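Asp/Glu-specific dipeptidyl-peptidase (Flavobacterium psychrophilum, PDB 5JXF) removes dipeptides from the N-terminus of oligopeptides as a serine peptidase of family S46, strictly requiring aspartate or glutamate at the P1 position. Local coordinates at residues 311-316 with 413-418; 708-713 with 718-723; 274-279 with 600-605; 145-150 with 177-182. All blocks are in the same frame, centred on the assembly; numbering follows the deposited sequence.

Contact 1 (311-316 with 413-418); sequences EIREAA and VKNTEL
Ala316 and Asn415 bring the two backbones nearest, their CA atoms 6.7 Å apart, where a helical turn of 311-316 faces the place at which one helix gives way to the next at Thr416. The CG of Asn415 stands anti to the carbonyl carbon (chi1 -68°), which sends the amide across to the other helix, OD1 lying 3.7 Å from CB of Ala316 and 4.2 Å from CG of Arg313. A methyl as small as that of Ala316 lets the amide come this close. On the nitrogen side, ND2 lies 4.4 Å from CG2 of Ile312 and gives its hydrogen bond to Glu410 O, five residues back in its own helix. OD1 is buried without a polar partner in the model. The setting is the mainly helical part of this S46 peptidase, where helix 295-325 packs against helix 386-415, and helices 328-357 and 460-477 also touch the two segments. Arg313 runs extended from CG to NE and crosses Asn415 at about a right angle, guanidinium and amide planes 78° apart. Its NE forms a salt bridge with Glu410, and NH1 bonds to Val341 O, giving this buried charge polar partners on two helices.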
loop_
_atom_site.group_PDB
_atom_site.type_symbol
_atom_site.label_atom_id
_atom_site.label_comp_id
_atom_site.label_asym_id
_atom_site.label_seq_id
_atom_site.Cartn_x
_atom_site.Cartn_y
_atom_site.Cartn_z
ATOM N N GLU A 311 4.374 21.708 -0.354
ATOM C CA GLU A 311 4.636 22.047 1.047
ATOM C C GLU A 311 3.609 23.037 1.593
ATOM O O GLU A 311 3.147 22.904 2.726
ATOM C CB GLU A 311 6.049 22.618 1.212
ATOM C CG GLU A 311 6.950 21.770 2.087
ATOM C CD GLU A 311 8.284 22.444 2.390
ATOM O OE1 GLU A 311 8.325 23.321 3.281
ATOM O OE2 GLU A 311 9.296 22.096 1.743
ATOM N N ILE A 312 3.239 24.020 0.775
ATOM C CA ILE A 312 2.264 25.017 1.205
ATOM C C ILE A 312 0.888 24.404 1.443
ATOM O O ILE A 312 0.288 24.643 2.484
ATOM C CB ILE A 312 2.127 26.162 0.194
ATOM C CG1 ILE A 312 3.442 26.920 0.080
ATOM C CG2 ILE A 312 1.017 27.123 0.615
ATOM C CD1 ILE A 312 3.361 28.038 -0.929
ATOM N N ARG A 313 0.387 23.619 0.493
ATOM C CA ARG A 313 -0.939 23.011 0.641
ATOM C C ARG A 313 -0.984 21.982 1.782
ATOM O O ARG A 313 -2.000 21.837 2.464
ATOM C CB ARG A 313 -1.384 22.351 -0.672
ATOM C CG ARG A 313 -1.748 23.368 -1.760
ATOM C CD ARG A 313 -2.311 22.733 -3.024
ATOM N NE ARG A 313 -2.655 23.762 -4.007
ATOM C CZ ARG A 313 -3.762 23.763 -4.745
ATOM N NH1 ARG A 313 -4.644 22.772 -4.623
ATOM N NH2 ARG A 313 -3.984 24.748 -5.617
ATOM N N GLU A 314 0.117 21.273 1.990
ATOM C CA GLU A 314 0.158 20.260 3.046
ATOM C C GLU A 314 -0.082 20.884 4.423
ATOM O O GLU A 314 -0.857 20.367 5.226
ATOM C CB GLU A 314 1.498 19.514 3.029
ATOM C CG GLU A 314 1.559 18.329 3.980
ATOM C CD GLU A 314 1.838 18.748 5.411
ATOM O OE1 GLU A 314 2.525 19.779 5.605
ATOM O OE2 GLU A 314 1.345 18.064 6.335
ATOM N N ALA A 315 0.594 21.994 4.692
ATOM C CA ALA A 315 0.419 22.690 5.957
ATOM C C ALA A 315 -1.030 23.177 6.104
ATOM O O ALA A 315 -1.637 22.997 7.158
ATOM C CB ALA A 315 1.394 23.842 6.061
ATOM N N ALA A 316 -1.587 23.767 5.042
ATOM C CA ALA A 316 -2.979 24.234 5.060
ATOM C C ALA A 316 -3.978 23.111 5.336
ATOM O O ALA A 316 -4.883 23.253 6.166
ATOM C CB ALA A 316 -3.336 24.916 3.735
ATOM N N VAL A 413 -3.624 34.356 -2.198
ATOM C CA VAL A 413 -4.790 34.250 -3.072
ATOM C C VAL A 413 -5.704 33.042 -2.788
ATOM O O VAL A 413 -6.934 33.156 -2.845
ATOM C CB VAL A 413 -4.349 34.187 -4.550
ATOM C CG1 VAL A 413 -5.554 34.062 -5.475
ATOM C CG2 VAL A 413 -3.518 35.409 -4.904
ATOM N N LYS A 414 -5.117 31.891 -2.476
ATOM C CA LYS A 414 -5.892 30.655 -2.457
ATOM C C LYS A 414 -6.119 30.021 -1.070
ATOM O O LYS A 414 -7.253 29.683 -0.742
ATOM C CB LYS A 414 -5.237 29.642 -3.405
ATOM C CG LYS A 414 -4.941 30.258 -4.775
ATOM C CD LYS A 414 -4.883 29.254 -5.928
ATOM C CE LYS A 414 -4.820 30.016 -7.267
ATOM N NZ LYS A 414 -4.222 29.256 -8.401
ATOM N N ASN A 415 -5.081 29.864 -0.253
ATOM C CA ASN A 415 -5.238 29.047 0.958
ATOM C C ASN A 415 -5.624 29.774 2.249
ATOM O O ASN A 415 -6.294 29.199 3.109
ATOM C CB ASN A 415 -3.962 28.266 1.213
ATOM C CG ASN A 415 -3.716 27.213 0.172
ATOM O OD1 ASN A 415 -4.123 26.062 0.333
ATOM N ND2 ASN A 415 -3.039 27.591 -0.904
ATOM N N THR A 416 -5.177 31.015 2.403
ATOM C CA THR A 416 -5.567 31.830 3.551
ATOM C C THR A 416 -6.739 32.728 3.181
ATOM O O THR A 416 -6.583 33.681 2.405
ATOM C CB THR A 416 -4.423 32.699 4.045
ATOM O OG1 THR A 416 -3.218 31.925 4.093
ATOM C CG2 THR A 416 -4.752 33.248 5.418
ATOM N N GLU A 417 -7.907 32.433 3.741
ATOM C CA GLU A 417 -9.153 33.016 3.254
ATOM C C GLU A 417 -9.274 34.510 3.558
ATOM O O GLU A 417 -9.923 35.239 2.810
ATOM C CB GLU A 417 -10.350 32.245 3.830
ATOM C CG GLU A 417 -10.404 30.780 3.372
ATOM C CD GLU A 417 -11.519 29.976 4.030
ATOM O OE1 GLU A 417 -12.540 29.731 3.357
ATOM O OE2 GLU A 417 -11.373 29.581 5.212
ATOM N N LEU A 418 -8.643 34.971 4.634
ATOM C CA LEU A 418 -8.679 36.392 4.969
ATOM C C LEU A 418 -7.790 37.207 4.028
ATOM O O LEU A 418 -8.175 38.285 3.578
ATOM C CB LEU A 418 -8.259 36.629 6.422
ATOM C CG LEU A 418 -8.216 38.099 6.863
ATOM C CD1 LEU A 418 -8.855 38.289 8.233
ATOM C CD2 LEU A 418 -6.793 38.647 6.866
#

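Contact 2 (708-713 with 718-723); sequences FIVDKF and HLINEM
Ile720 meets Val710 and Asp711 through two neighbouring atoms of one branch. Its CG1 lies 4.0 Å from CG1 of Val710, the two side chains running antiparallel past one another, while its CD1 reaches CB of Asp711 at 3.5 Å. CD1 also lies 3.9 Å from OD2 of Asp711, so the methyl lies across CB and the OD2 side of the carboxylate, the two side chains crossing at about a right angle. Leu719 adds a looser touch, its CB 4.4 Å from Val710 CG1. Branched aliphatic residues suit this buried seam because their methyls fill it from several directions. The isoleucine holds CG1 anti to its carbonyl carbon (chi1 -60°), with chi2 near -164° extending CD1 onward to the aspartate. Asp711 is itself held from outside the two segments: OD2 accepts a hydrogen bond from Tyr641 OH and forms a salt bridge with Lys717 NZ, which probably favours the charged carboxylate despite its burial. The short connection is further fixed by backbone bonding of Val710 with Ala716. Thus helix 703-713 turns back into the short helix 717-721, and the pair lies against strand 239-245, with Val710 on Met240, while helix 627-635 packs against Phe708.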
loop_
_atom_site.group_PDB
_atom_site.type_symbol
_atom_site.label_atom_id
_atom_site.label_comp_id
_atom_site.label_asym_id
_atom_site.label_seq_id
_atom_site.Cartn_x
_atom_site.Cartn_y
_atom_site.Cartn_z
ATOM N N PHE A 708 -27.356 0.392 -9.584
ATOM C CA PHE A 708 -27.530 -0.277 -8.292
ATOM C C PHE A 708 -27.713 0.729 -7.146
ATOM O O PHE A 708 -28.591 0.574 -6.302
ATOM C CB PHE A 708 -26.332 -1.191 -7.987
ATOM C CG PHE A 708 -26.379 -1.823 -6.625
ATOM C CD1 PHE A 708 -27.099 -2.997 -6.408
ATOM C CD2 PHE A 708 -25.699 -1.258 -5.561
ATOM C CE1 PHE A 708 -27.143 -3.585 -5.146
ATOM C CE2 PHE A 708 -25.729 -1.848 -4.300
ATOM C CZ PHE A 708 -26.458 -3.014 -4.089
ATOM N N ILE A 709 -26.889 1.767 -7.121
ATOM C CA ILE A 709 -26.973 2.709 -6.021
ATOM C C ILE A 709 -28.264 3.540 -6.138
ATOM O O ILE A 709 -28.980 3.727 -5.155
ATOM C CB ILE A 709 -25.747 3.612 -5.985
ATOM C CG1 ILE A 709 -24.520 2.793 -5.587
ATOM C CG2 ILE A 709 -25.956 4.758 -5.009
ATOM C CD1 ILE A 709 -24.537 2.375 -4.114
ATOM N N VAL A 710 -28.568 4.013 -7.344
ATOM C CA VAL A 710 -29.820 4.726 -7.588
ATOM C C VAL A 710 -31.031 3.884 -7.161
ATOM O O VAL A 710 -31.996 4.369 -6.537
ATOM C CB VAL A 710 -29.957 5.091 -9.084
ATOM C CG1 VAL A 710 -31.320 5.697 -9.350
ATOM C CG2 VAL A 710 -28.822 6.019 -9.507
ATOM N N ASP A 711 -30.951 2.603 -7.484
ATOM C CA ASP A 711 -32.083 1.709 -7.365
ATOM C C ASP A 711 -32.163 1.015 -6.000
ATOM O O ASP A 711 -33.056 1.309 -5.200
ATOM C CB ASP A 711 -32.006 0.671 -8.484
ATOM C CG ASP A 711 -33.205 -0.223 -8.541
ATOM O OD1 ASP A 711 -34.007 -0.227 -7.587
ATOM O OD2 ASP A 711 -33.343 -0.933 -9.559
ATOM N N LYS A 712 -31.262 0.064 -5.755
ATOM C CA LYS A 712 -31.362 -0.774 -4.557
ATOM C C LYS A 712 -31.101 0.022 -3.289
ATOM O O LYS A 712 -31.713 -0.236 -2.257
ATOM C CB LYS A 712 -30.393 -1.951 -4.636
ATOM C CG LYS A 712 -30.844 -3.039 -5.595
ATOM C CD LYS A 712 -32.005 -3.850 -4.990
ATOM C CE LYS A 712 -32.381 -5.001 -5.898
ATOM N NZ LYS A 712 -32.514 -4.510 -7.300
ATOM N N PHE A 713 -30.207 1.007 -3.374
ATOM C CA PHE A 713 -29.803 1.740 -2.187
ATOM C C PHE A 713 -30.760 2.898 -1.902
ATOM O O PHE A 713 -31.266 3.027 -0.785
ATOM C CB PHE A 713 -28.360 2.242 -2.333
ATOM C CG PHE A 713 -27.850 3.004 -1.131
ATOM C CD1 PHE A 713 -27.351 2.339 -0.029
ATOM C CD2 PHE A 713 -27.868 4.398 -1.115
ATOM C CE1 PHE A 713 -26.881 3.039 1.079
ATOM C CE2 PHE A 713 -27.411 5.110 -0.016
ATOM C CZ PHE A 713 -26.904 4.432 1.082
ATOM N N HIS A 718 -37.584 5.356 -10.159
ATOM C CA HIS A 718 -38.289 6.218 -11.111
ATOM C C HIS A 718 -37.302 6.928 -12.042
ATOM O O HIS A 718 -37.603 7.149 -13.209
ATOM C CB HIS A 718 -39.170 7.244 -10.388
ATOM C CG HIS A 718 -38.404 8.199 -9.528
ATOM N ND1 HIS A 718 -37.801 7.821 -8.347
ATOM C CD2 HIS A 718 -38.135 9.520 -9.683
ATOM C CE1 HIS A 718 -37.197 8.867 -7.810
ATOM N NE2 HIS A 718 -37.383 9.910 -8.601
ATOM N N LEU A 719 -36.109 7.248 -11.542
ATOM C CA LEU A 719 -35.101 7.852 -12.404
ATOM C C LEU A 719 -34.610 6.839 -13.427
ATOM O O LEU A 719 -34.255 7.202 -14.550
ATOM C CB LEU A 719 -33.939 8.395 -11.590
ATOM C CG LEU A 719 -34.369 9.397 -10.526
ATOM C CD1 LEU A 719 -33.164 9.782 -9.676
ATOM C CD2 LEU A 719 -35.017 10.632 -11.172
ATOM N N ILE A 720 -34.613 5.563 -13.052
ATOM C CA ILE A 720 -34.182 4.525 -13.975
ATOM C C ILE A 720 -35.199 4.308 -15.090
ATOM O O ILE A 720 -34.829 4.092 -16.243
ATOM C CB ILE A 720 -33.942 3.196 -13.247
ATOM C CG1 ILE A 720 -32.864 3.388 -12.180
ATOM C CG2 ILE A 720 -33.565 2.097 -14.240
ATOM C CD1 ILE A 720 -32.286 2.109 -11.678
ATOM N N ASN A 721 -36.478 4.371 -14.743
ATOM C CA ASN A 721 -37.545 4.165 -15.717
ATOM C C ASN A 721 -37.427 5.156 -16.871
ATOM O O ASN A 721 -37.910 4.906 -17.974
ATOM C CB ASN A 721 -38.920 4.284 -15.046
ATOM C CG ASN A 721 -39.199 3.137 -14.073
ATOM O OD1 ASN A 721 -38.678 2.033 -14.235
ATOM N ND2 ASN A 721 -40.035 3.395 -13.069
ATOM N N GLU A 722 -36.752 6.266 -16.586
ATOM C CA GLU A 722 -36.498 7.349 -17.531
ATOM C C GLU A 722 -35.429 6.951 -18.547
ATOM O O GLU A 722 -35.358 7.511 -19.631
ATOM C CB GLU A 722 -36.049 8.588 -16.757
ATOM C CG GLU A 722 -36.445 9.905 -17.305
ATOM C CD GLU A 722 -35.958 11.034 -16.415
ATOM O OE1 GLU A 722 -36.204 10.985 -15.193
ATOM O OE2 GLU A 722 -35.296 11.955 -16.941
ATOM N N MET A 723 -34.580 5.991 -18.192
ATOM C CA MET A 723 -33.454 5.672 -19.068
ATOM C C MET A 723 -33.818 4.585 -20.075
ATOM O O MET A 723 -34.858 3.957 -19.973
ATOM C CB MET A 723 -32.242 5.242 -18.251
ATOM C CG MET A 723 -31.848 6.212 -17.143
ATOM S SD MET A 723 -30.641 5.423 -16.056
ATOM C CE MET A 723 -30.936 6.311 -14.531
#

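Contact 3 (274-279 with 600-605); sequences VQEDDF and AIYYNP
Glu276 and Pro605 join a beta turn to a sheet strand: Gln275 to Asp278 form a type II turn just before strand 279-284, and Pro605 follows the strand residues 601-603, at a break in strand 601-608 of the same eight-stranded antiparallel sheet. Their CA atoms are 6.7 Å apart. The closer-packed part is apolar, with CB of Glu276 4.2 Å from CG of the buried Pro605. Here the glutamate offers its methylene base, and the compact proline ring meets it without leaving an N-H to satisfy. The outer side is looser. With CG anti to the backbone N, the glutamate stretches its carboxylate along to Tyr602, where OE2 and OH are 4.3 Å apart, too far for a hydrogen bond. Both residues are only partly covered there, and Glu276 OE2 has a long, weak ion pair with Lys593 instead.

The strand has a second role, since Ile601, Tyr602 and Tyr603 pair antiparallel with a strand of the second subunit and carry the sheet across the dimer interface. Within the turn, Asp278 N bonds to Gln275 O at 3.0 Å, and Asp277, third in the turn, takes the positive phi (75°) that type II demands; the backbones of Asp277 and Asp278 also bond to Val592. A second bond inside it is nearly straight (173°): Gln275 N donates to Asp278 OD2 at 2.8 Å, arriving from above the carboxylate plane, 67° out of it.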
loop_
_atom_site.group_PDB
_atom_site.type_symbol
_atom_site.label_atom_id
_atom_site.label_comp_id
_atom_site.label_asym_id
_atom_site.label_seq_id
_atom_site.Cartn_x
_atom_site.Cartn_y
_atom_site.Cartn_z
ATOM N N VAL A 274 -18.643 -4.713 -18.638
ATOM C CA VAL A 274 -17.379 -4.601 -19.355
ATOM C C VAL A 274 -16.449 -5.767 -19.060
ATOM O O VAL A 274 -16.338 -6.206 -17.915
ATOM C CB VAL A 274 -16.632 -3.315 -18.988
ATOM C CG1 VAL A 274 -17.386 -2.052 -19.530
ATOM C CG2 VAL A 274 -16.480 -3.226 -17.487
ATOM N N GLN A 275 -15.760 -6.239 -20.094
ATOM C CA GLN A 275 -14.726 -7.245 -19.934
ATOM C C GLN A 275 -13.442 -6.658 -20.504
ATOM O O GLN A 275 -13.489 -5.774 -21.364
ATOM C CB GLN A 275 -15.118 -8.560 -20.636
ATOM C CG GLN A 275 -13.968 -9.559 -20.792
ATOM C CD GLN A 275 -14.391 -10.872 -21.437
ATOM O OE1 GLN A 275 -15.246 -10.894 -22.323
ATOM N NE2 GLN A 275 -13.766 -11.973 -21.010
ATOM N N GLU A 276 -12.311 -7.129 -19.992
ATOM C CA GLU A 276 -10.982 -6.781 -20.484
ATOM C C GLU A 276 -10.917 -6.813 -22.009
ATOM O O GLU A 276 -11.492 -7.697 -22.632
ATOM C CB GLU A 276 -9.931 -7.755 -19.872
ATOM C CG GLU A 276 -8.482 -7.549 -20.336
ATOM C CD GLU A 276 -7.457 -8.353 -19.491
ATOM O OE1 GLU A 276 -7.887 -9.233 -18.707
ATOM O OE2 GLU A 276 -6.233 -8.095 -19.604
ATOM N N ASP A 277 -10.203 -5.844 -22.579
ATOM C CA ASP A 277 -10.069 -5.632 -24.023
ATOM C C ASP A 277 -11.310 -5.010 -24.688
ATOM O O ASP A 277 -11.294 -4.800 -25.885
ATOM C CB ASP A 277 -9.741 -6.934 -24.755
ATOM C CG ASP A 277 -8.408 -7.513 -24.354
ATOM O OD1 ASP A 277 -7.488 -6.735 -24.016
ATOM O OD2 ASP A 277 -8.287 -8.758 -24.375
ATOM N N ASP A 278 -12.382 -4.771 -23.940
ATOM C CA ASP A 278 -13.525 -4.056 -24.509
ATOM C C ASP A 278 -13.082 -2.681 -24.972
ATOM O O ASP A 278 -12.413 -1.957 -24.233
ATOM C CB ASP A 278 -14.670 -3.899 -23.510
ATOM C CG ASP A 278 -15.550 -5.130 -23.424
ATOM O OD1 ASP A 278 -15.339 -6.082 -24.206
ATOM O OD2 ASP A 278 -16.483 -5.118 -22.591
ATOM N N PHE A 279 -13.417 -2.350 -26.211
ATOM C CA PHE A 279 -13.275 -0.978 -26.684
ATOM C C PHE A 279 -13.992 -0.041 -25.737
ATOM O O PHE A 279 -15.091 -0.346 -25.258
ATOM C CB PHE A 279 -13.847 -0.811 -28.100
ATOM C CG PHE A 279 -13.857 0.617 -28.581
ATOM C CD1 PHE A 279 -12.746 1.168 -29.184
ATOM C CD2 PHE A 279 -14.978 1.411 -28.414
ATOM C CE1 PHE A 279 -12.759 2.491 -29.631
ATOM C CE2 PHE A 279 -14.993 2.731 -28.856
ATOM C CZ PHE A 279 -13.885 3.264 -29.465
ATOM N N ALA A 600 6.421 -7.983 -10.249
ATOM C CA ALA A 600 5.580 -9.097 -9.770
ATOM C C ALA A 600 4.157 -8.713 -9.349
ATOM O O ALA A 600 3.403 -9.546 -8.822
ATOM C CB ALA A 600 6.266 -9.813 -8.617
ATOM N N ILE A 601 3.780 -7.462 -9.577
ATOM C CA ILE A 601 2.476 -6.993 -9.142
ATOM C C ILE A 601 1.609 -6.625 -10.342
ATOM O O ILE A 601 2.008 -5.828 -11.177
ATOM C CB ILE A 601 2.593 -5.759 -8.210
ATOM C CG1 ILE A 601 3.567 -6.020 -7.066
ATOM C CG2 ILE A 601 1.215 -5.331 -7.699
ATOM C CD1 ILE A 601 3.358 -5.107 -5.863
ATOM N N TYR A 602 0.424 -7.201 -10.427
ATOM C CA TYR A 602 -0.469 -6.827 -11.500
ATOM C C TYR A 602 -1.790 -6.317 -10.945
ATOM O O TYR A 602 -2.339 -6.892 -10.004
ATOM C CB TYR A 602 -0.708 -7.997 -12.463
ATOM C CG TYR A 602 -1.374 -7.532 -13.738
ATOM C CD1 TYR A 602 -0.622 -6.999 -14.779
ATOM C CD2 TYR A 602 -2.754 -7.570 -13.879
ATOM C CE1 TYR A 602 -1.226 -6.538 -15.942
ATOM C CE2 TYR A 602 -3.370 -7.109 -15.042
ATOM C CZ TYR A 602 -2.598 -6.599 -16.068
ATOM O OH TYR A 602 -3.195 -6.143 -17.227
ATOM N N TYR A 603 -2.288 -5.221 -11.520
ATOM C CA TYR A 603 -3.590 -4.699 -11.134
ATOM C C TYR A 603 -4.602 -5.081 -12.197
ATOM O O TYR A 603 -4.435 -4.754 -13.374
ATOM C CB TYR A 603 -3.561 -3.187 -10.959
ATOM C CG TYR A 603 -2.880 -2.676 -9.716
ATOM C CD1 TYR A 603 -2.572 -3.522 -8.657
ATOM C CD2 TYR A 603 -2.536 -1.335 -9.609
ATOM C CE1 TYR A 603 -1.936 -3.038 -7.519
ATOM C CE2 TYR A 603 -1.916 -0.838 -8.487
ATOM C CZ TYR A 603 -1.610 -1.696 -7.443
ATOM O OH TYR A 603 -0.988 -1.196 -6.325
ATOM N N ASN A 604 -5.637 -5.800 -11.786
ATOM C CA ASN A 604 -6.669 -6.208 -12.707
ATOM C C ASN A 604 -7.533 -5.010 -13.082
ATOM O O ASN A 604 -7.617 -4.059 -12.308
ATOM C CB ASN A 604 -7.516 -7.305 -12.089
ATOM C CG ASN A 604 -6.755 -8.598 -11.927
ATOM O OD1 ASN A 604 -5.991 -8.995 -12.809
ATOM N ND2 ASN A 604 -6.940 -9.255 -10.786
ATOM N N PRO A 605 -8.193 -5.059 -14.253
ATOM C CA PRO A 605 -8.971 -3.909 -14.759
ATOM C C PRO A 605 -10.329 -3.645 -14.100
ATOM O O PRO A 605 -10.939 -2.619 -14.418
ATOM C CB PRO A 605 -9.172 -4.263 -16.236
ATOM C CG PRO A 605 -9.143 -5.768 -16.254
ATOM C CD PRO A 605 -8.055 -6.117 -15.270
#

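Contact 4 (145-150 with 177-182); sequences NDVTAQ and ASFAKE
A polar side chain at a phenyl ring is the odd feature here: the flat end of Asn145 approaches the tip of Phe179, CG lying 3.6 Å from CZ. The approach is oblique, amide and ring planes being 51° apart, and CB of Asn145 is equally close to CZ. Val147, two residues on, also approaches the ring obliquely, its CG1 4.2 Å from CE2. Phe179 is the first residue to leave helix 162-178, and its CG, anti to the backbone N (chi1 -155°), projects the ring toward strand 138-146. A long aromatic suits that task, as the backbones stay 9.6 Å apart at their nearest CA atoms, Asn145 and Phe179. The ring also packs on Leu200 and Val202 of strand 197-214. An alanine in place of Asn145 would remove the amide, and the end of the Phe179 ring would probably lose part of its cover and be freer to shift. Nearby, Asp146 forms an Asx turn, its OD1 accepting from Thr148 N at 2.8 Å and Thr148 OG1 at 2.6 Å, as strand passes into helix 148-151. With only van der Waals contact between the segments, one apolar (Val147) and one from a polar amide, the join depends on shape rather than directed bonds.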
loop_
_atom_site.group_PDB
_atom_site.type_symbol
_atom_site.label_atom_id
_atom_site.label_comp_id
_atom_site.label_asym_id
_atom_site.label_seq_id
_atom_site.Cartn_x
_atom_site.Cartn_y
_atom_site.Cartn_z
ATOM N N ASN A 145 -15.961 25.075 -35.446
ATOM C CA ASN A 145 -15.624 25.836 -36.649
ATOM C C ASN A 145 -14.242 26.482 -36.629
ATOM O O ASN A 145 -13.958 27.365 -35.823
ATOM C CB ASN A 145 -16.693 26.900 -36.870
ATOM C CG ASN A 145 -18.093 26.331 -36.779
ATOM O OD1 ASN A 145 -18.664 26.207 -35.694
ATOM N ND2 ASN A 145 -18.643 25.957 -37.918
ATOM N N ASP A 146 -13.378 26.034 -37.524
ATOM C CA ASP A 146 -12.046 26.609 -37.620
ATOM C C ASP A 146 -12.112 28.062 -38.088
ATOM O O ASP A 146 -12.751 28.373 -39.097
ATOM C CB ASP A 146 -11.176 25.793 -38.570
ATOM C CG ASP A 146 -9.707 26.182 -38.498
ATOM O OD1 ASP A 146 -9.402 27.363 -38.216
ATOM O OD2 ASP A 146 -8.854 25.299 -38.729
ATOM N N VAL A 147 -11.436 28.944 -37.354
ATOM C CA VAL A 147 -11.422 30.368 -37.681
ATOM C C VAL A 147 -10.016 30.946 -37.566
ATOM O O VAL A 147 -9.851 32.130 -37.274
ATOM C CB VAL A 147 -12.370 31.171 -36.764
ATOM C CG1 VAL A 147 -13.829 30.834 -37.064
ATOM C CG2 VAL A 147 -12.045 30.904 -35.315
ATOM N N THR A 148 -9.010 30.101 -37.799
ATOM C CA THR A 148 -7.607 30.501 -37.713
ATOM C C THR A 148 -7.313 31.721 -38.592
ATOM O O THR A 148 -6.847 32.749 -38.092
ATOM C CB THR A 148 -6.660 29.359 -38.134
ATOM O OG1 THR A 148 -7.007 28.154 -37.441
ATOM C CG2 THR A 148 -5.220 29.723 -37.820
ATOM N N ALA A 149 -7.585 31.600 -39.893
ATOM C CA ALA A 149 -7.349 32.690 -40.846
ATOM C C ALA A 149 -7.938 34.010 -40.363
ATOM O O ALA A 149 -7.275 35.041 -40.393
ATOM C CB ALA A 149 -7.921 32.334 -42.216
ATOM N N GLN A 150 -9.174 33.966 -39.885
ATOM C CA GLN A 150 -9.837 35.171 -39.413
ATOM C C GLN A 150 -9.181 35.747 -38.159
ATOM O O GLN A 150 -9.206 36.955 -37.943
ATOM C CB GLN A 150 -11.316 34.889 -39.153
ATOM C CG GLN A 150 -11.966 33.977 -40.197
ATOM C CD GLN A 150 -13.476 33.862 -40.026
ATOM O OE1 GLN A 150 -14.145 34.818 -39.622
ATOM N NE2 GLN A 150 -14.016 32.678 -40.314
ATOM N N ALA A 177 -18.586 37.987 -32.251
ATOM C CA ALA A 177 -19.764 38.827 -32.446
ATOM C C ALA A 177 -20.419 38.549 -33.799
ATOM O O ALA A 177 -21.639 38.677 -33.974
ATOM C CB ALA A 177 -19.370 40.312 -32.336
ATOM N N SER A 178 -19.579 38.156 -34.749
ATOM C CA SER A 178 -19.954 38.082 -36.147
ATOM C C SER A 178 -20.440 36.703 -36.600
ATOM O O SER A 178 -21.400 36.605 -37.357
ATOM C CB SER A 178 -18.760 38.520 -36.991
ATOM O OG SER A 178 -18.697 37.806 -38.201
ATOM N N PHE A 179 -19.776 35.645 -36.142
ATOM C CA PHE A 179 -20.098 34.295 -36.606
ATOM C C PHE A 179 -21.587 33.990 -36.444
ATOM O O PHE A 179 -22.223 34.415 -35.472
ATOM C CB PHE A 179 -19.261 33.261 -35.868
ATOM C CG PHE A 179 -19.066 31.991 -36.631
ATOM C CD1 PHE A 179 -19.925 30.917 -36.446
ATOM C CD2 PHE A 179 -18.034 31.879 -37.546
ATOM C CE1 PHE A 179 -19.752 29.735 -37.150
ATOM C CE2 PHE A 179 -17.845 30.704 -38.253
ATOM C CZ PHE A 179 -18.709 29.626 -38.056
ATOM N N ALA A 180 -22.149 33.301 -37.431
ATOM C CA ALA A 180 -23.585 33.057 -37.447
ATOM C C ALA A 180 -23.994 31.996 -36.423
ATOM O O ALA A 180 -23.411 30.915 -36.336
ATOM C CB ALA A 180 -24.043 32.664 -38.847
ATOM N N LYS A 181 -25.019 32.342 -35.653
ATOM C CA LYS A 181 -25.565 31.502 -34.605
ATOM C C LYS A 181 -27.048 31.829 -34.518
ATOM O O LYS A 181 -27.490 32.841 -35.065
ATOM C CB LYS A 181 -24.854 31.772 -33.271
ATOM C CG LYS A 181 -25.039 33.211 -32.764
ATOM C CD LYS A 181 -24.305 33.464 -31.439
ATOM C CE LYS A 181 -24.691 34.828 -30.859
ATOM N NZ LYS A 181 -26.140 34.857 -30.470
ATOM N N GLU A 182 -27.824 30.986 -33.855
ATOM C CA GLU A 182 -29.192 31.353 -33.521
ATOM C C GLU A 182 -29.183 32.348 -32.361
ATOM O O GLU A 182 -28.152 32.540 -31.711
ATOM C CB GLU A 182 -30.026 30.102 -33.176
ATOM C CG GLU A 182 -30.057 29.059 -34.282
ATOM C CD GLU A 182 -30.863 29.498 -35.506
ATOM O OE1 GLU A 182 -31.698 30.419 -35.379
ATOM O OE2 GLU A 182 -30.667 28.910 -36.592
#

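In the fold
Contact 4 closes first along the chain; the loop closed by contact 3 then encloses contact 1, and contact 2 follows near the C-terminus. None touches another: centres are 28 Å apart for contacts 2 and 3 and about 39 to 44 Å for other pairs. Contact 1 belongs to the helical part inserted between strands 279-284 and 586-591, whereas contact 3 joins the turn before strand 279-284 to strand 601-608, each second from an end of the eight-stranded sheet. Contacts 2 and 4 both border the nine-stranded sheet, at strands 239-245 and 138-146. Contacts 1 and 4 lie on opposite sides of the chain's centre. They sample the helical insertion and both large sheets, away from the annotated sites.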